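Local coordinates for geranylgeranyl pyrophosphate synthetase (Pyrococcus horikoshii, PDB 1WY0), which probably catalyses the chain elongation of allylic prenyl diphosphates with isopentenyl diphosphate to make C20 geranylgeranyl diphosphate, a precursor of archaeal membrane lipids, at residues 70-74 against 124-129; 163-167 against 250-254; 202-206 against 330-334; 237-242 against 262-268. One frame throughout, in Å; residues are numbered along the deposited sequence.

Contact 1. Residues 70-74 against 124-129; sequences YPAVA and AVARAE
Within the all-alpha fold of the trans-prenyl synthases, this contact sets the start of helix 69-90, the helix that carries the family's first aspartate-rich motif further along, against the end of helix 107-126. Residues 70-74 are a regular helical turn (Ala74 N to Tyr70 O, 2.9 Å). Residues 124-126 are also helical, and the chain straightens at Ala128 (phi/psi -58/149). The backbones come very close: CA to CA is 5.2 Å for both Tyr70 with Ala124 and Pro71 with Val125, an approach made possible by Ala124 presenting only a methyl and Val125 turning its CA-to-CB bond away. The methyl of Ala124 is the bump. It drops into a hollow walled by Tyr70, Val73 and Ala74, its CB lying 4.2 Å from Tyr70 CD2, 4.1 Å from Val73 CG1 and 4.1 Å from Ala74 CB. Ala74 CB in turn meets Val125 CG2 at 3.5 Å, and Pro71 CG rests on Ala128 CB at 3.8 Å. Proline suits this first turn, where its missing NH costs no helical bond. Tyr70, chi1 -85° (m) and chi2 96°, lays its flat ring along Arg127, whose mostly extended chain (chi1 m, then t, t) carries the guanidinium past the phenol to salt bridges with Glu24 and Glu123. Arg127 CB sits over the Tyr70 ring face in a CH-pi contact, 3.9 Å from the centroid and 14° off the normal.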
loop_
_atom_site.group_PDB
_atom_site.type_symbol
_atom_site.label_atom_id
_atom_site.label_comp_id
_atom_site.label_asym_id
_atom_site.label_seq_id
_atom_site.Cartn_x
_atom_site.Cartn_y
_atom_site.Cartn_z
ATOM N N TYR A 70 -4.693 -19.081 -3.755
ATOM C CA TYR A 70 -4.896 -17.645 -3.585
ATOM C C TYR A 70 -3.983 -17.040 -2.521
ATOM O O TYR A 70 -3.547 -15.897 -2.650
ATOM C CB TYR A 70 -6.358 -17.330 -3.278
ATOM C CG TYR A 70 -7.202 -17.196 -4.520
ATOM C CD1 TYR A 70 -7.946 -18.269 -5.005
ATOM C CD2 TYR A 70 -7.258 -15.990 -5.216
ATOM C CE1 TYR A 70 -8.728 -18.142 -6.145
ATOM C CE2 TYR A 70 -8.035 -15.852 -6.358
ATOM C CZ TYR A 70 -8.772 -16.933 -6.818
ATOM O OH TYR A 70 -9.555 -16.792 -7.943
ATOM N N PRO A 71 -3.703 -17.783 -1.441
ATOM C CA PRO A 71 -2.816 -17.233 -0.413
ATOM C C PRO A 71 -1.396 -17.106 -0.959
ATOM O O PRO A 71 -0.632 -16.238 -0.537
ATOM C CB PRO A 71 -2.918 -18.263 0.708
ATOM C CG PRO A 71 -4.334 -18.690 0.605
ATOM C CD PRO A 71 -4.512 -18.882 -0.883
ATOM N N ALA A 72 -1.043 -17.990 -1.891
ATOM C CA ALA A 72 0.277 -17.961 -2.512
ATOM C C ALA A 72 0.285 -16.776 -3.473
ATOM O O ALA A 72 1.291 -16.090 -3.622
ATOM C CB ALA A 72 0.536 -19.246 -3.274
ATOM N N VAL A 73 -0.848 -16.548 -4.123
ATOM C CA VAL A 73 -0.970 -15.435 -5.048
ATOM C C VAL A 73 -0.803 -14.125 -4.284
ATOM O O VAL A 73 -0.151 -13.201 -4.756
ATOM C CB VAL A 73 -2.341 -15.457 -5.762
ATOM C CG1 VAL A 73 -2.582 -14.142 -6.502
ATOM C CG2 VAL A 73 -2.385 -16.618 -6.749
ATOM N N ALA A 74 -1.388 -14.067 -3.092
ATOM C CA ALA A 74 -1.319 -12.888 -2.240
ATOM C C ALA A 74 0.137 -12.512 -2.028
ATOM O O ALA A 74 0.552 -11.362 -2.209
ATOM C CB ALA A 74 -1.983 -13.184 -0.898
ATOM N N ALA A 124 -6.911 -11.344 -2.761
ATOM C CA ALA A 124 -6.549 -12.744 -2.985
ATOM C C ALA A 124 -6.687 -13.529 -1.683
ATOM O O ALA A 124 -7.142 -14.666 -1.685
ATOM C CB ALA A 124 -5.114 -12.844 -3.498
ATOM N N VAL A 125 -6.282 -12.920 -0.576
ATOM C CA VAL A 125 -6.387 -13.568 0.724
ATOM C C VAL A 125 -7.848 -13.860 1.049
ATOM O O VAL A 125 -8.170 -14.917 1.581
ATOM C CB VAL A 125 -5.814 -12.680 1.844
ATOM C CG1 VAL A 125 -6.123 -13.286 3.203
ATOM C CG2 VAL A 125 -4.314 -12.536 1.672
ATOM N N ALA A 126 -8.725 -12.913 0.735
ATOM C CA ALA A 126 -10.143 -13.070 1.003
ATOM C C ALA A 126 -10.755 -14.213 0.187
ATOM O O ALA A 126 -11.532 -14.999 0.721
ATOM C CB ALA A 126 -10.872 -11.760 0.718
ATOM N N ARG A 127 -10.404 -14.307 -1.096
ATOM C CA ARG A 127 -10.923 -15.368 -1.964
ATOM C C ARG A 127 -10.487 -16.782 -1.574
ATOM O O ARG A 127 -10.978 -17.756 -2.138
ATOM C CB ARG A 127 -10.510 -15.131 -3.421
ATOM C CG ARG A 127 -11.133 -13.919 -4.075
ATOM C CD ARG A 127 -10.847 -13.931 -5.561
ATOM N NE ARG A 127 -11.425 -12.784 -6.250
ATOM C CZ ARG A 127 -11.387 -12.616 -7.567
ATOM N NH1 ARG A 127 -10.803 -13.524 -8.335
ATOM N NH2 ARG A 127 -11.920 -11.532 -8.113
ATOM N N ALA A 128 -9.566 -16.906 -0.625
ATOM C CA ALA A 128 -9.095 -18.225 -0.211
ATOM C C ALA A 128 -10.248 -19.102 0.274
ATOM O O ALA A 128 -11.232 -18.603 0.826
ATOM C CB ALA A 128 -8.048 -18.087 0.890
ATOM N N GLU A 129 -10.111 -20.411 0.067
ATOM C CA GLU A 129 -11.125 -21.380 0.480
ATOM C C GLU A 129 -10.584 -22.197 1.646
ATOM O O GLU A 129 -10.126 -23.323 1.459
ATOM C CB GLU A 129 -11.457 -22.347 -0.659
ATOM C CG GLU A 129 -10.273 -22.857 -1.468
ATOM C CD GLU A 129 -10.022 -22.035 -2.723
ATOM O OE1 GLU A 129 -10.852 -21.149 -3.027
ATOM O OE2 GLU A 129 -8.983 -22.263 -3.387
#

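Contact 2. Residues 163-167 against 250-254; sequences STVTI and FFENA
Two side chains of one helical turn, Phe251 and Glu252, reach across to an extended strip of backbone. Residues 164-166 have phi/psi near -114/159, -141/163 and -103/162, and the chain turns helical at Ile167 (-58/-38). Opposite, 250-253 is the last turn of helix 245-253, left at Ala254 (-81/153) with Ala254 N bonded to Phe250 O at 2.8 Å. The nearest CA pairs, Thr164 with Phe251 and Thr166 with Glu252, are both 6.5 Å apart. Phe251, chi1 -79° (m) and chi2 -31°, presents a ring face to Thr164. With chi1 at 70° (p), Thr164 sets its CG2 methyl 3.6 Å from the Phe251 centroid and 6° off the normal, a CH-pi contact; threonine can lay a methyl on the ring while keeping its hydroxyl at a partly exposed position. Thr166 is the N-cap of helix 167-193, its chi1 of 75° (p) bringing OG1 to the amide of Glu169. This helix start in the all-alpha prenyl synthase fold gains a second acceptor from Glu252: OE1 receives Ile167 N at 3.2 Å with an N-H...O angle of 179°, the negative carboxylate matching the positive end of the helix dipole. To get there Glu252 holds chi1 at -148°, between wells, then chi2 154° (t) and chi3 -70°. Ile167, chi1 m and chi2 t, stretches alongside, its CD1 3.6 Å from Glu252 OE2, and also packs on Leu245 and Ala248.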
loop_
_atom_site.group_PDB
_atom_site.type_symbol
_atom_site.label_atom_id
_atom_site.label_comp_id
_atom_site.label_asym_id
_atom_site.label_seq_id
_atom_site.Cartn_x
_atom_site.Cartn_y
_atom_site.Cartn_z
ATOM N N SER A 163 27.686 6.678 6.213
ATOM C CA SER A 163 28.645 5.919 5.421
ATOM C C SER A 163 28.853 4.458 5.817
ATOM O O SER A 163 28.951 3.603 4.937
ATOM C CB SER A 163 29.996 6.627 5.413
ATOM O OG SER A 163 29.901 7.894 4.791
ATOM N N THR A 164 28.916 4.164 7.116
ATOM C CA THR A 164 29.135 2.787 7.571
ATOM C C THR A 164 27.950 2.177 8.313
ATOM O O THR A 164 27.087 2.892 8.815
ATOM C CB THR A 164 30.391 2.678 8.501
ATOM O OG1 THR A 164 30.133 3.325 9.757
ATOM C CG2 THR A 164 31.603 3.333 7.848
ATOM N N VAL A 165 27.915 0.846 8.368
ATOM C CA VAL A 165 26.860 0.103 9.056
ATOM C C VAL A 165 27.523 -1.070 9.748
ATOM O O VAL A 165 28.639 -1.434 9.404
ATOM C CB VAL A 165 25.797 -0.493 8.082
ATOM C CG1 VAL A 165 24.954 0.607 7.464
ATOM C CG2 VAL A 165 26.489 -1.307 7.007
ATOM N N THR A 166 26.828 -1.671 10.705
ATOM C CA THR A 166 27.362 -2.815 11.431
ATOM C C THR A 166 26.721 -4.093 10.916
ATOM O O THR A 166 25.674 -4.055 10.274
ATOM C CB THR A 166 27.076 -2.709 12.947
ATOM O OG1 THR A 166 25.696 -3.014 13.202
ATOM C CG2 THR A 166 27.389 -1.298 13.444
ATOM N N ILE A 167 27.352 -5.227 11.194
ATOM C CA ILE A 167 26.817 -6.501 10.759
ATOM C C ILE A 167 25.426 -6.648 11.352
ATOM O O ILE A 167 24.516 -7.158 10.705
ATOM C CB ILE A 167 27.700 -7.678 11.243
ATOM C CG1 ILE A 167 29.019 -7.708 10.457
ATOM C CG2 ILE A 167 26.952 -8.991 11.109
ATOM C CD1 ILE A 167 30.022 -8.730 10.987
ATOM N N PHE A 250 33.426 -5.706 6.418
ATOM C CA PHE A 250 34.645 -4.944 6.139
ATOM C C PHE A 250 34.801 -3.729 7.063
ATOM O O PHE A 250 35.861 -3.454 7.612
ATOM C CB PHE A 250 34.610 -4.482 4.683
ATOM C CG PHE A 250 35.668 -3.441 4.463
ATOM C CD1 PHE A 250 35.321 -2.097 4.467
ATOM C CD2 PHE A 250 36.976 -3.826 4.220
ATOM C CE1 PHE A 250 36.289 -1.132 4.225
ATOM C CE2 PHE A 250 37.944 -2.853 3.980
ATOM C CZ PHE A 250 37.605 -1.506 3.984
ATOM N N PHE A 251 33.702 -2.957 7.193
ATOM C CA PHE A 251 33.741 -1.791 8.076
ATOM C C PHE A 251 34.010 -2.188 9.533
ATOM O O PHE A 251 34.591 -1.445 10.316
ATOM C CB PHE A 251 32.400 -1.056 7.981
ATOM C CG PHE A 251 32.361 -0.222 6.733
ATOM C CD1 PHE A 251 33.534 0.325 6.229
ATOM C CD2 PHE A 251 31.151 0.016 6.102
ATOM C CE1 PHE A 251 33.495 1.109 5.084
ATOM C CE2 PHE A 251 31.121 0.802 4.954
ATOM C CZ PHE A 251 32.288 1.351 4.442
ATOM N N GLU A 252 33.534 -3.394 9.900
ATOM C CA GLU A 252 33.761 -3.850 11.269
ATOM C C GLU A 252 35.218 -4.273 11.520
ATOM O O GLU A 252 35.723 -4.233 12.634
ATOM C CB GLU A 252 32.816 -5.014 11.579
ATOM C CG GLU A 252 32.403 -5.023 13.055
ATOM C CD GLU A 252 31.059 -5.696 13.216
ATOM O OE1 GLU A 252 30.063 -5.121 12.801
ATOM O OE2 GLU A 252 31.015 -6.776 13.813
ATOM N N ASN A 253 35.900 -4.704 10.445
ATOM C CA ASN A 253 37.202 -5.322 10.668
ATOM C C ASN A 253 38.391 -4.507 10.136
ATOM O O ASN A 253 39.542 -4.740 10.498
ATOM C CB ASN A 253 37.174 -6.710 10.026
ATOM C CG ASN A 253 36.584 -7.704 10.996
ATOM O OD1 ASN A 253 37.229 -8.154 11.939
ATOM N ND2 ASN A 253 35.347 -8.132 10.681
ATOM N N ALA A 254 38.108 -3.553 9.229
ATOM C CA ALA A 254 39.220 -2.891 8.540
ATOM C C ALA A 254 39.886 -1.777 9.367
ATOM O O ALA A 254 39.274 -1.158 10.230
ATOM C CB ALA A 254 38.713 -2.331 7.215
#

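Contact 3. Residues 202-206 against 330-334; sequences ALSSW and LELLA
Helices 197-224 and 325-336 run nearly parallel here, their local axes 18° apart but 12.7 Å from each other at closest approach, so long side chains must bridge the gap. Along the first segment, Ala202 serves its own helix, its O accepting Trp206 N (3.1 Å) and Ser205 OG (2.6 Å; Ser205 chi1 65°, p). Leu203, chi1 m and chi2 t, reaches CD2 to 4.0 Å from Leu330 CD1. Trp206 does most of the spanning: chi1 178° (t) and chi2 92° drive the indole at the second helix. Its CH2 lies 3.8 Å from Leu330 CD2 and 4.2 Å from Leu333 CD2, its CZ2 4.0 Å from Ala334 CB and 3.0 Å from Leu330 O. Ala334, being small, leaves room for the ring; its CA is 8.6 Å from that of Trp206. Helix 49-57 flanks the pair through Val53, Thr56 and Ser57. Trp206 NE1 bonds to Asn315 OD1, so this buried core contact between helices is apolar in substance while the indole's one polar atom is still satisfied.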
loop_
_atom_site.group_PDB
_atom_site.type_symbol
_atom_site.label_atom_id
_atom_site.label_comp_id
_atom_site.label_asym_id
_atom_site.label_seq_id
_atom_site.Cartn_x
_atom_site.Cartn_y
_atom_site.Cartn_z
ATOM N N ALA A 202 9.289 -25.281 11.927
ATOM C CA ALA A 202 10.407 -25.742 11.118
ATOM C C ALA A 202 10.372 -25.124 9.716
ATOM O O ALA A 202 11.387 -24.747 9.140
ATOM C CB ALA A 202 10.312 -27.265 11.024
ATOM N N LEU A 203 9.172 -25.019 9.156
ATOM C CA LEU A 203 8.990 -24.421 7.842
ATOM C C LEU A 203 9.345 -22.940 7.895
ATOM O O LEU A 203 10.054 -22.431 7.026
ATOM C CB LEU A 203 7.541 -24.591 7.379
ATOM C CG LEU A 203 7.177 -25.978 6.844
ATOM C CD1 LEU A 203 5.678 -26.064 6.588
ATOM C CD2 LEU A 203 7.957 -26.242 5.560
ATOM N N SER A 204 8.854 -22.264 8.931
ATOM C CA SER A 204 9.106 -20.844 9.141
ATOM C C SER A 204 10.597 -20.550 9.228
ATOM O O SER A 204 11.084 -19.607 8.606
ATOM C CB SER A 204 8.436 -20.378 10.432
ATOM O OG SER A 204 7.086 -20.798 10.497
ATOM N N SER A 205 11.312 -21.364 10.007
ATOM C CA SER A 205 12.752 -21.206 10.206
ATOM C C SER A 205 13.527 -21.402 8.910
ATOM O O SER A 205 14.561 -20.771 8.681
ATOM C CB SER A 205 13.242 -22.211 11.244
ATOM O OG SER A 205 13.077 -23.532 10.757
ATOM N N TRP A 206 13.018 -22.292 8.072
ATOM C CA TRP A 206 13.609 -22.554 6.763
ATOM C C TRP A 206 13.400 -21.382 5.801
ATOM O O TRP A 206 14.267 -21.017 5.020
ATOM C CB TRP A 206 12.962 -23.819 6.197
ATOM C CG TRP A 206 13.483 -24.101 4.845
ATOM C CD1 TRP A 206 14.585 -24.921 4.517
ATOM C CD2 TRP A 206 12.923 -23.643 3.591
ATOM N NE1 TRP A 206 14.774 -25.032 3.175
ATOM C CE2 TRP A 206 13.711 -24.202 2.554
ATOM C CE3 TRP A 206 11.849 -22.815 3.265
ATOM C CZ2 TRP A 206 13.410 -23.927 1.233
ATOM C CZ3 TRP A 206 11.549 -22.543 1.940
ATOM C CH2 TRP A 206 12.340 -23.097 0.918
ATOM N N LEU A 330 12.111 -28.443 -1.515
ATOM C CA LEU A 330 12.462 -27.382 -0.582
ATOM C C LEU A 330 13.922 -27.483 -0.181
ATOM O O LEU A 330 14.550 -26.482 0.158
ATOM C CB LEU A 330 11.583 -27.441 0.672
ATOM C CG LEU A 330 10.086 -27.143 0.523
ATOM C CD1 LEU A 330 9.436 -27.140 1.900
ATOM C CD2 LEU A 330 9.882 -25.794 -0.160
ATOM N N GLU A 331 14.467 -28.693 -0.204
ATOM C CA GLU A 331 15.867 -28.872 0.148
ATOM C C GLU A 331 16.726 -28.531 -1.055
ATOM O O GLU A 331 17.781 -27.911 -0.922
ATOM C CB GLU A 331 16.147 -30.307 0.590
ATOM C CG GLU A 331 15.867 -30.565 2.060
ATOM C CD GLU A 331 16.287 -31.958 2.498
ATOM O OE1 GLU A 331 16.420 -32.843 1.624
ATOM O OE2 GLU A 331 16.478 -32.162 3.717
ATOM N N LEU A 332 16.275 -28.942 -2.231
ATOM C CA LEU A 332 17.017 -28.654 -3.445
ATOM C C LEU A 332 17.066 -27.146 -3.701
ATOM O O LEU A 332 18.130 -26.593 -3.974
ATOM C CB LEU A 332 16.390 -29.376 -4.643
ATOM C CG LEU A 332 16.675 -30.879 -4.750
ATOM C CD1 LEU A 332 16.108 -31.436 -6.056
ATOM C CD2 LEU A 332 18.179 -31.106 -4.702
ATOM N N LEU A 333 15.914 -26.490 -3.603
ATOM C CA LEU A 333 15.828 -25.048 -3.821
ATOM C C LEU A 333 16.811 -24.322 -2.915
ATOM O O LEU A 333 17.630 -23.522 -3.379
ATOM C CB LEU A 333 14.406 -24.562 -3.539
ATOM C CG LEU A 333 14.089 -23.081 -3.733
ATOM C CD1 LEU A 333 14.267 -22.672 -5.195
ATOM C CD2 LEU A 333 12.659 -22.838 -3.287
ATOM N N ALA A 334 16.744 -24.616 -1.621
ATOM C CA ALA A 334 17.638 -23.981 -0.668
ATOM C C ALA A 334 19.088 -24.217 -1.054
ATOM O O ALA A 334 19.928 -23.321 -0.930
ATOM C CB ALA A 334 17.383 -24.520 0.729
#

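Contact 4. Residues 237-242 against 262-268; sequences DIRKGK and FLKIFGK
A Schellman motif ends helix 236-240, and the glycine at its C-prime position, Gly241 (phi/psi 62/44), is where a second turn docks. Lys242 N returns to Asp237 O at 2.9 Å, and Gly241 N makes a weak bond of 3.0 Å to Ile238 O. On the other side, helix 256-264 gives way at Ile265, and Gly267 also has positive phi (65/30). The two glycines touch, CA to CA 3.5 Å; a beta-carbon on either would clash with the other's CA, so both left-handed conformation and crowding favour glycine. Gly267 N donates to Ile238 O (2.8 Å, 154°), and Gly267 CA points a CA-H...O contact at Arg239 O (3.3 Å). Phe266, chi1 t and chi2 58°, takes Gly241 CA over its ring face, 3.6 Å from the centroid, and its CD1 is 4.0 Å from Ile238 CG2. Ile238 CD1 also reaches Phe262 CZ at 4.4 Å. Lys240 NZ pairs with Asp237 OD1 at 2.7 Å. Asp219, paired with Lys242, and Asp222, bonded to Asp237 N, belong to the second aspartate-rich motif, which in relatives holds the allylic diphosphate through magnesium. Helix 283-296 packs on Ile238 and Phe262, and helix 197-224 on Asp237 and Ile238.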
loop_
_atom_site.group_PDB
_atom_site.type_symbol
_atom_site.label_atom_id
_atom_site.label_comp_id
_atom_site.label_asym_id
_atom_site.label_seq_id
_atom_site.Cartn_x
_atom_site.Cartn_y
_atom_site.Cartn_z
ATOM N N ASP A 237 27.487 -3.086 -7.024
ATOM C CA ASP A 237 27.004 -2.771 -5.687
ATOM C C ASP A 237 28.006 -1.834 -5.007
ATOM O O ASP A 237 27.650 -1.090 -4.093
ATOM C CB ASP A 237 26.834 -4.036 -4.838
ATOM C CG ASP A 237 25.568 -4.812 -5.176
ATOM O OD1 ASP A 237 24.677 -4.259 -5.856
ATOM O OD2 ASP A 237 25.457 -5.974 -4.739
ATOM N N ILE A 238 29.260 -1.874 -5.447
ATOM C CA ILE A 238 30.281 -1.002 -4.868
ATOM C C ILE A 238 30.069 0.409 -5.402
ATOM O O ILE A 238 30.141 1.399 -4.669
ATOM C CB ILE A 238 31.708 -1.435 -5.265
ATOM C CG1 ILE A 238 31.988 -2.864 -4.791
ATOM C CG2 ILE A 238 32.725 -0.461 -4.669
ATOM C CD1 ILE A 238 31.978 -3.018 -3.286
ATOM N N ARG A 239 29.810 0.482 -6.701
ATOM C CA ARG A 239 29.538 1.751 -7.353
ATOM C C ARG A 239 28.245 2.345 -6.810
ATOM O O ARG A 239 28.030 3.551 -6.783
ATOM C CB ARG A 239 29.398 1.505 -8.857
ATOM C CG ARG A 239 30.680 0.972 -9.499
ATOM C CD ARG A 239 31.023 1.716 -10.795
ATOM N NE ARG A 239 31.235 0.771 -11.898
ATOM C CZ ARG A 239 30.178 0.487 -12.682
ATOM N NH1 ARG A 239 29.007 1.052 -12.447
ATOM N NH2 ARG A 239 30.318 -0.371 -13.696
ATOM N N LYS A 240 27.348 1.428 -6.406
ATOM C CA LYS A 240 26.064 1.852 -5.863
ATOM C C LYS A 240 26.191 2.315 -4.412
ATOM O O LYS A 240 25.335 3.003 -3.867
ATOM C CB LYS A 240 25.110 0.659 -5.926
ATOM C CG LYS A 240 24.091 0.788 -7.058
ATOM C CD LYS A 240 23.732 -0.574 -7.660
ATOM C CE LYS A 240 22.728 -1.347 -6.796
ATOM N NZ LYS A 240 22.822 -2.775 -7.095
ATOM N N GLY A 241 27.288 1.884 -3.771
ATOM C CA GLY A 241 27.384 2.094 -2.338
ATOM C C GLY A 241 26.264 1.340 -1.621
ATOM O O GLY A 241 25.612 1.853 -0.721
ATOM N N LYS A 242 25.997 0.099 -2.005
ATOM C CA LYS A 242 24.934 -0.670 -1.374
ATOM C C LYS A 242 25.422 -1.315 -0.081
ATOM O O LYS A 242 26.519 -1.854 -0.038
ATOM C CB LYS A 242 24.449 -1.757 -2.331
ATOM C CG LYS A 242 23.199 -2.468 -1.891
ATOM C CD LYS A 242 23.055 -3.794 -2.639
ATOM C CE LYS A 242 21.732 -4.450 -2.340
ATOM N NZ LYS A 242 21.703 -5.830 -2.907
ATOM N N PHE A 262 38.550 3.043 1.126
ATOM C CA PHE A 262 37.371 2.357 0.619
ATOM C C PHE A 262 36.188 3.320 0.460
ATOM O O PHE A 262 35.383 3.229 -0.458
ATOM C CB PHE A 262 37.018 1.265 1.627
ATOM C CG PHE A 262 35.846 0.476 1.125
ATOM C CD1 PHE A 262 36.037 -0.472 0.127
ATOM C CD2 PHE A 262 34.603 0.638 1.712
ATOM C CE1 PHE A 262 34.975 -1.268 -0.277
ATOM C CE2 PHE A 262 33.544 -0.164 1.302
ATOM C CZ PHE A 262 33.725 -1.119 0.310
ATOM N N LEU A 263 36.080 4.250 1.429
ATOM C CA LEU A 263 34.953 5.176 1.411
ATOM C C LEU A 263 35.052 6.201 0.278
ATOM O O LEU A 263 34.061 6.699 -0.239
ATOM C CB LEU A 263 34.882 5.881 2.766
ATOM C CG LEU A 263 33.972 5.149 3.755
ATOM C CD1 LEU A 263 33.749 5.945 5.042
ATOM C CD2 LEU A 263 32.584 4.861 3.184
ATOM N N LYS A 264 36.297 6.554 -0.082
ATOM C CA LYS A 264 36.456 7.439 -1.224
ATOM C C LYS A 264 35.871 6.799 -2.487
ATOM O O LYS A 264 35.138 7.411 -3.253
ATOM C CB LYS A 264 37.944 7.722 -1.416
ATOM C CG LYS A 264 38.429 8.896 -0.562
ATOM C CD LYS A 264 39.731 9.495 -1.089
ATOM C CE LYS A 264 40.942 9.068 -0.254
ATOM N NZ LYS A 264 42.144 9.113 -1.080
ATOM N N ILE A 265 36.243 5.520 -2.695
ATOM C CA ILE A 265 35.842 4.842 -3.924
ATOM C C ILE A 265 34.604 3.957 -3.738
ATOM O O ILE A 265 34.414 2.958 -4.421
ATOM C CB ILE A 265 37.015 3.982 -4.400
ATOM C CG1 ILE A 265 37.417 2.993 -3.304
ATOM C CG2 ILE A 265 38.231 4.875 -4.701
ATOM C CD1 ILE A 265 38.633 2.157 -3.695
ATOM N N PHE A 266 33.759 4.332 -2.755
ATOM C CA PHE A 266 32.540 3.591 -2.453
ATOM C C PHE A 266 31.291 4.432 -2.726
ATOM O O PHE A 266 31.108 5.513 -2.183
ATOM C CB PHE A 266 32.583 3.183 -0.980
ATOM C CG PHE A 266 31.408 2.306 -0.663
ATOM C CD1 PHE A 266 31.221 1.125 -1.371
ATOM C CD2 PHE A 266 30.517 2.676 0.332
ATOM C CE1 PHE A 266 30.136 0.312 -1.078
ATOM C CE2 PHE A 266 29.432 1.853 0.620
ATOM C CZ PHE A 266 29.237 0.670 -0.081
ATOM N N GLY A 267 30.398 3.939 -3.599
ATOM C CA GLY A 267 29.164 4.671 -3.861
ATOM C C GLY A 267 29.430 6.026 -4.523
ATOM O O GLY A 267 28.684 6.981 -4.350
ATOM N N LYS A 268 30.510 6.100 -5.296
ATOM C CA LYS A 268 30.873 7.336 -5.990
ATOM C C LYS A 268 30.364 7.324 -7.432
ATOM O O LYS A 268 30.029 6.269 -7.979
ATOM C CB LYS A 268 32.395 7.516 -5.985
ATOM C CG LYS A 268 32.881 8.758 -6.728
ATOM C CD LYS A 268 34.401 8.785 -6.833
ATOM C CE LYS A 268 34.931 7.558 -7.576
ATOM N NZ LYS A 268 36.420 7.502 -7.608
#

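Contacts 1 and 3 are buried and apolar, joining main helices of the fold: contact 1 by alanine-tight backbone approach, contact 3 by an indole spanning well-separated axes. Contacts 2 and 4 are partly buried, lie at helix ends (the end of 245-253 with the start of 167-193 in contact 2, the ends of 236-240 and 256-264 in contact 4) and add backbone amides bonded to a carboxylate and a carbonyl respectively. These two also touch, Phe250 CE1 and Phe251 CE1 meeting Phe262 CD2 at 3.5 and 3.6 Å, through the consecutive helices 245-253 and 256-264. Contact 1 lies across the chain's centre from both, centres about 41 Å apart. Contact 4 nests within the loop contact 3 closes.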